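Long-range contacts in beta-N-acetylhexosaminidase (Arthrobacter aurescens, PDB 3RCN), which probably hydrolyses terminal non-reducing N-acetyl-D-hexosamine residues from N-acetyl-beta-D-hexosaminides: residues Val348-Leu353 with Leu373-Ala377; Leu428-Glu433 with Arg489-Leu495. The contacts are given in a common frame with arbitrary orientation. Residue numbers count along the deposited sequence, not the author numbering.

Overall arrangement
The two contacts lie far apart, with centres 38 Å from each other and nearest atoms about 24 Å apart. They follow one another along the chain and share no helix or strand. Both are partly buried. Interaction 1 is small and wholly apolar: a loop that leads into a barrel strand rests on helix 342-357 of the catalytic (beta/alpha)8 barrel. Interaction 2 buries nearly three times as much surface and joins helix 428-432 to the start of helix 491-508 and the residues just before it. Its centre is aromatic, with waters bridging the polar groups at its margin. No direct hydrogen bond crosses either contact; interaction 1 is packing alone, while interaction 2 adds water bridges.

Interaction 1 (Val348-Leu353 with Leu373-Ala377); sequences VGQLAL and LPDGA
This contact belongs to the catalytic TIM barrel of family 20. It sets residues 348-353 of helix 342-357 against the loop that follows strand 361-364 and enters strand 378-381. Val348-Leu353 is regular alpha-helix, with Ala352 N bonded to Val348 O (2.7 Å) and Leu353 N to Gly349 O (2.8 Å). Leu373-Ala377 is not part of a helix or strand. Leu373 has psi 157°. Pro374, with phi/psi of -62°/178°, is polyproline-like and leads into a type I turn from Pro374 to Ala377, with Ala377 N 3.2 Å from Pro374 O.

The closest CA pair is Gly349 and Leu373, at 5.9 Å. Leu373, Pro374 and Ala352 bury the most surface. Leu373 adopts the mt rotamer, which brings CD2 down onto the helix. There CD2 lies 4.0 Å from Gly349 CA, where no side chain intervenes, and 4.3 Å from Val348 CG1. Beyond the two segments, Leu373 also touches Val364, and Ala352 touches Thr362, both of strand 361-364. The helix and the loop thus meet beside that barrel strand. No hydrogen bond crosses the contact.

Pro374 has a C-gamma exo pucker and directs its CA-to-CB bond toward the helix. Its CG is 4.3 Å from Leu353 CD1. Ala352 CB points at the loop and packs between two residues, 3.7 Å from Pro374 CD and 3.4 Å from Leu373 CD2.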
loop_
_atom_site.group_PDB
_atom_site.type_symbol
_atom_site.label_atom_id
_atom_site.label_comp_id
_atom_site.label_asym_id
_atom_site.label_seq_id
_atom_site.Cartn_x
_atom_site.Cartn_y
_atom_site.Cartn_z
ATOM N N VAL A 348 -34.804 3.239 11.877
ATOM C CA VAL A 348 -33.546 2.960 12.536
ATOM C C VAL A 348 -33.767 2.079 13.770
ATOM O O VAL A 348 -32.976 1.171 14.046
ATOM C CB VAL A 348 -32.842 4.284 12.904
ATOM C CG1 VAL A 348 -31.647 4.044 13.795
ATOM C CG2 VAL A 348 -32.448 5.046 11.628
ATOM N N GLY A 349 -34.855 2.338 14.494
ATOM C CA GLY A 349 -35.182 1.579 15.692
ATOM C C GLY A 349 -35.455 0.122 15.388
ATOM O O GLY A 349 -34.986 -0.752 16.107
ATOM N N GLN A 350 -36.211 -0.139 14.322
ATOM C CA GLN A 350 -36.462 -1.512 13.877
ATOM C C GLN A 350 -35.155 -2.236 13.561
ATOM O O GLN A 350 -34.952 -3.391 13.947
ATOM C CB GLN A 350 -37.379 -1.551 12.653
ATOM C CG GLN A 350 -38.805 -1.071 12.894
ATOM C CD GLN A 350 -39.559 -1.888 13.932
ATOM O OE1 GLN A 350 -39.795 -1.413 15.049
ATOM N NE2 GLN A 350 -39.950 -3.117 13.572
ATOM N N LEU A 351 -34.257 -1.560 12.858
ATOM C CA LEU A 351 -32.959 -2.157 12.607
ATOM C C LEU A 351 -32.157 -2.312 13.902
ATOM O O LEU A 351 -31.528 -3.348 14.123
ATOM C CB LEU A 351 -32.197 -1.367 11.552
ATOM C CG LEU A 351 -32.833 -1.435 10.160
ATOM C CD1 LEU A 351 -32.072 -0.545 9.206
ATOM C CD2 LEU A 351 -32.915 -2.878 9.644
ATOM N N ALA A 352 -32.201 -1.301 14.766
ATOM C CA ALA A 352 -31.527 -1.399 16.065
ATOM C C ALA A 352 -32.019 -2.608 16.853
ATOM O O ALA A 352 -31.236 -3.273 17.542
ATOM C CB ALA A 352 -31.693 -0.118 16.882
ATOM N N LEU A 353 -33.317 -2.885 16.738
ATOM C CA LEU A 353 -33.928 -4.049 17.374
ATOM C C LEU A 353 -33.344 -5.334 16.779
ATOM O O LEU A 353 -33.070 -6.292 17.497
ATOM C CB LEU A 353 -35.447 -4.030 17.171
ATOM C CG LEU A 353 -36.376 -3.895 18.378
ATOM C CD1 LEU A 353 -35.819 -2.936 19.410
ATOM C CD2 LEU A 353 -37.761 -3.445 17.926
ATOM N N LEU A 373 -33.773 4.180 21.214
ATOM C CA LEU A 373 -32.831 3.093 20.908
ATOM C C LEU A 373 -32.545 2.163 22.107
ATOM O O LEU A 373 -32.747 2.543 23.263
ATOM C CB LEU A 373 -31.546 3.660 20.295
ATOM C CG LEU A 373 -31.731 4.178 18.864
ATOM C CD1 LEU A 373 -30.478 4.802 18.312
ATOM C CD2 LEU A 373 -32.161 3.053 17.950
ATOM N N PRO A 374 -32.116 0.922 21.833
ATOM C CA PRO A 374 -31.872 0.013 22.961
ATOM C C PRO A 374 -30.775 0.525 23.892
ATOM O O PRO A 374 -30.183 1.569 23.613
ATOM C CB PRO A 374 -31.435 -1.283 22.271
ATOM C CG PRO A 374 -32.174 -1.263 20.965
ATOM C CD PRO A 374 -32.217 0.202 20.550
ATOM N N ASP A 375 -30.503 -0.212 24.969
ATOM C CA ASP A 375 -29.673 0.304 26.064
ATOM C C ASP A 375 -28.269 0.736 25.633
ATOM O O ASP A 375 -27.816 1.840 25.958
ATOM C CB ASP A 375 -29.608 -0.691 27.243
ATOM C CG ASP A 375 -29.411 -2.133 26.793
ATOM O OD1 ASP A 375 -28.923 -2.352 25.664
ATOM O OD2 ASP A 375 -29.743 -3.047 27.577
ATOM N N GLY A 376 -27.594 -0.124 24.881
ATOM C CA GLY A 376 -26.205 0.107 24.553
ATOM C C GLY A 376 -25.998 1.080 23.413
ATOM O O GLY A 376 -24.898 1.151 22.862
ATOM N N ALA A 377 -27.038 1.828 23.047
ATOM C CA ALA A 377 -26.902 2.777 21.945
ATOM C C ALA A 377 -25.784 3.782 22.189
ATOM O O ALA A 377 -25.684 4.392 23.257
ATOM C CB ALA A 377 -28.195 3.487 21.658
#

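Interaction 2 (Leu428-Glu433 with Arg489-Leu495); sequences LQAVYE and RDYDEFL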
loop_
_atom_site.group_PDB
_atom_site.type_symbol
_atom_site.label_atom_id
_atom_site.label_comp_id
_atom_site.label_asym_id
_atom_site.label_seq_id
_atom_site.Cartn_x
_atom_site.Cartn_y
_atom_site.Cartn_z
ATOM N N LEU A 428 -2.974 22.270 13.504
ATOM C CA LEU A 428 -2.295 21.306 14.351
ATOM C C LEU A 428 -2.424 21.702 15.823
ATOM O O LEU A 428 -2.670 20.862 16.681
ATOM C CB LEU A 428 -0.821 21.200 13.959
ATOM C CG LEU A 428 -0.052 20.163 14.766
ATOM C CD1 LEU A 428 -0.638 18.764 14.548
ATOM C CD2 LEU A 428 1.405 20.210 14.371
ATOM N N GLN A 429 -2.257 22.988 16.107
ATOM C CA GLN A 429 -2.288 23.462 17.479
ATOM C C GLN A 429 -3.722 23.452 18.021
ATOM O O GLN A 429 -3.965 23.008 19.139
ATOM C CB GLN A 429 -1.668 24.855 17.569
ATOM C CG GLN A 429 -1.657 25.470 18.958
ATOM C CD GLN A 429 -1.123 26.899 18.945
ATOM O OE1 GLN A 429 -1.001 27.533 19.985
ATOM N NE2 GLN A 429 -0.802 27.408 17.760
ATOM N N ALA A 430 -4.668 23.922 17.215
ATOM C CA ALA A 430 -6.065 23.946 17.624
ATOM C C ALA A 430 -6.526 22.551 18.046
ATOM O O ALA A 430 -7.120 22.368 19.101
ATOM C CB ALA A 430 -6.937 24.488 16.499
ATOM N N VAL A 431 -6.230 21.572 17.206
ATOM C CA VAL A 431 -6.606 20.190 17.437
ATOM C C VAL A 431 -5.909 19.617 18.676
ATOM O O VAL A 431 -6.437 18.717 19.331
ATOM C CB VAL A 431 -6.258 19.346 16.184
ATOM C CG1 VAL A 431 -5.700 17.985 16.558
ATOM C CG2 VAL A 431 -7.460 19.229 15.272
ATOM N N TYR A 432 -4.720 20.129 18.988
ATOM C CA TYR A 432 -3.956 19.604 20.115
ATOM C C TYR A 432 -4.491 20.141 21.419
ATOM O O TYR A 432 -4.298 19.544 22.477
ATOM C CB TYR A 432 -2.483 19.969 20.005
ATOM C CG TYR A 432 -1.625 19.399 21.127
ATOM C CD1 TYR A 432 -1.370 18.029 21.207
ATOM C CD2 TYR A 432 -1.047 20.229 22.091
ATOM C CE1 TYR A 432 -0.577 17.500 22.220
ATOM C CE2 TYR A 432 -0.256 19.708 23.111
ATOM C CZ TYR A 432 -0.023 18.344 23.164
ATOM O OH TYR A 432 0.754 17.813 24.164
ATOM N N GLU A 433 -5.148 21.284 21.334
ATOM C CA GLU A 433 -5.708 21.938 22.504
ATOM C C GLU A 433 -7.193 21.609 22.741
ATOM O O GLU A 433 -7.799 22.120 23.663
ATOM C CB GLU A 433 -5.432 23.434 22.427
ATOM C CG GLU A 433 -3.921 23.732 22.457
ATOM C CD GLU A 433 -3.602 25.218 22.493
ATOM O OE1 GLU A 433 -4.535 26.042 22.302
ATOM O OE2 GLU A 433 -2.415 25.557 22.715
ATOM N N ARG A 489 -0.030 19.186 29.232
ATOM C CA ARG A 489 -0.233 19.632 27.853
ATOM C C ARG A 489 0.280 21.046 27.572
ATOM O O ARG A 489 -0.211 22.021 28.140
ATOM C CB ARG A 489 -1.712 19.538 27.475
ATOM C CG ARG A 489 -2.036 20.046 26.078
ATOM C CD ARG A 489 -2.818 19.009 25.285
ATOM N NE ARG A 489 -2.479 17.655 25.703
ATOM C CZ ARG A 489 -3.375 16.751 26.081
ATOM N NH1 ARG A 489 -2.974 15.544 26.458
ATOM N NH2 ARG A 489 -4.672 17.047 26.080
ATOM N N ASP A 490 1.287 21.126 26.702
ATOM C CA ASP A 490 1.795 22.383 26.152
ATOM C C ASP A 490 2.129 22.180 24.667
ATOM O O ASP A 490 2.889 21.275 24.311
ATOM C CB ASP A 490 3.035 22.844 26.929
ATOM C CG ASP A 490 3.812 23.948 26.215
ATOM O OD1 ASP A 490 3.182 24.858 25.628
ATOM O OD2 ASP A 490 5.063 23.914 26.252
ATOM N N TYR A 491 1.588 23.033 23.804
ATOM C CA TYR A 491 1.778 22.862 22.366
ATOM C C TYR A 491 3.229 23.014 21.932
ATOM O O TYR A 491 3.712 22.227 21.119
ATOM C CB TYR A 491 0.895 23.826 21.567
ATOM C CG TYR A 491 1.121 23.758 20.074
ATOM C CD1 TYR A 491 0.793 22.617 19.352
ATOM C CD2 TYR A 491 1.665 24.833 19.386
ATOM C CE1 TYR A 491 0.995 22.550 17.990
ATOM C CE2 TYR A 491 1.869 24.779 18.023
ATOM C CZ TYR A 491 1.531 23.635 17.327
ATOM O OH TYR A 491 1.738 23.574 15.963
ATOM N N ASP A 492 3.912 24.026 22.463
ATOM C CA ASP A 492 5.289 24.317 22.066
ATOM C C ASP A 492 6.200 23.150 22.399
ATOM O O ASP A 492 7.117 22.828 21.645
ATOM C CB ASP A 492 5.804 25.588 22.740
ATOM C CG ASP A 492 5.098 26.835 22.249
ATOM O OD1 ASP A 492 4.719 26.882 21.058
ATOM O OD2 ASP A 492 4.914 27.766 23.064
ATOM N N GLU A 493 5.936 22.518 23.534
ATOM C CA GLU A 493 6.701 21.357 23.954
ATOM C C GLU A 493 6.439 20.195 23.001
ATOM O O GLU A 493 7.374 19.533 22.545
ATOM C CB GLU A 493 6.330 20.980 25.389
ATOM C CG GLU A 493 7.236 19.943 26.019
ATOM C CD GLU A 493 6.885 18.520 25.611
ATOM O OE1 GLU A 493 5.681 18.160 25.671
ATOM O OE2 GLU A 493 7.819 17.768 25.237
ATOM N N PHE A 494 5.160 19.964 22.707
ATOM C CA PHE A 494 4.732 18.932 21.765
ATOM C C PHE A 494 5.444 19.043 20.417
ATOM O O PHE A 494 5.850 18.033 19.847
ATOM C CB PHE A 494 3.216 19.009 21.557
ATOM C CG PHE A 494 2.685 18.029 20.541
ATOM C CD1 PHE A 494 2.500 16.696 20.872
ATOM C CD2 PHE A 494 2.362 18.446 19.258
ATOM C CE1 PHE A 494 2.015 15.790 19.937
ATOM C CE2 PHE A 494 1.873 17.547 18.312
ATOM C CZ PHE A 494 1.699 16.218 18.653
ATOM N N LEU A 495 5.585 20.268 19.912
ATOM C CA LEU A 495 6.210 20.511 18.610
ATOM C C LEU A 495 7.617 19.959 18.531
ATOM O O LEU A 495 8.000 19.338 17.540
ATOM C CB LEU A 495 6.269 22.003 18.312
ATOM C CG LEU A 495 5.085 22.574 17.552
ATOM C CD1 LEU A 495 5.442 23.962 17.054
ATOM C CD2 LEU A 495 4.736 21.653 16.398
HETATM O O HOH W 1 -0.645 24.897 13.913
HETATM O O HOH W 2 -5.913 18.998 24.867
HETATM O O HOH W 3 2.814 18.455 26.186
#
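Tyr432 is the centre of this contact, which joins helix 428-432, between barrel strands 397-400 and 449-456 in the chain, to helix 491-508, away from the predicted proton donor Glu316. With chi1 t (-178°) and chi2 at 70°, its ring reaches into the start of the second helix. One face stacks on Phe494, also t, in an offset stack with centroids 4.3 Å apart and planes at 25°. Against the opposite face lies Arg489, whose CD is 3.7 Å from the Tyr432 ring centroid, a CH-pi contact. The bent Arg489 side chain, with chi2 and chi3 outside the usual wells, carries its guanidinium past the ring; the cation-pi term is long and at most weak.

Tyr491, t as well, lays its ring along Leu428 and Gln429. The extended Gln429 side chain crosses one face, with CB 3.4 Å from the Tyr491 ring centroid. The edge of the same ring meets Tyr432, CD1 of Tyr491 being 4.1 Å from CD2 of Tyr432. Leu428 (tp) places CD2 4.2 Å from Leu495 CD2.

Water 2 bridges Tyr432 O (2.9 Å) and Arg489 NH2 (2.6 Å). Water 3 joins Tyr432 OH (3.0 Å) to Asp490 N (3.1 Å). Asp490 is the N-cap of helix 491-508, and its carboxylate accepts weak bonds from Asp492 N and Glu493 N.

The axes of segments 428-432 and 491-495 come within 10.8 Å, with 117° between their N-to-C directions. Helix 474-483 adjoins both: Leu428 and Phe494 touch its Ala477, and the Tyr432 hydroxyl hydrogen-bonds to its Glu480. Phe494 touches Ile11, while Leu428 touches Leu498 and Tyr432 touches Arg497 further along helix 491-508.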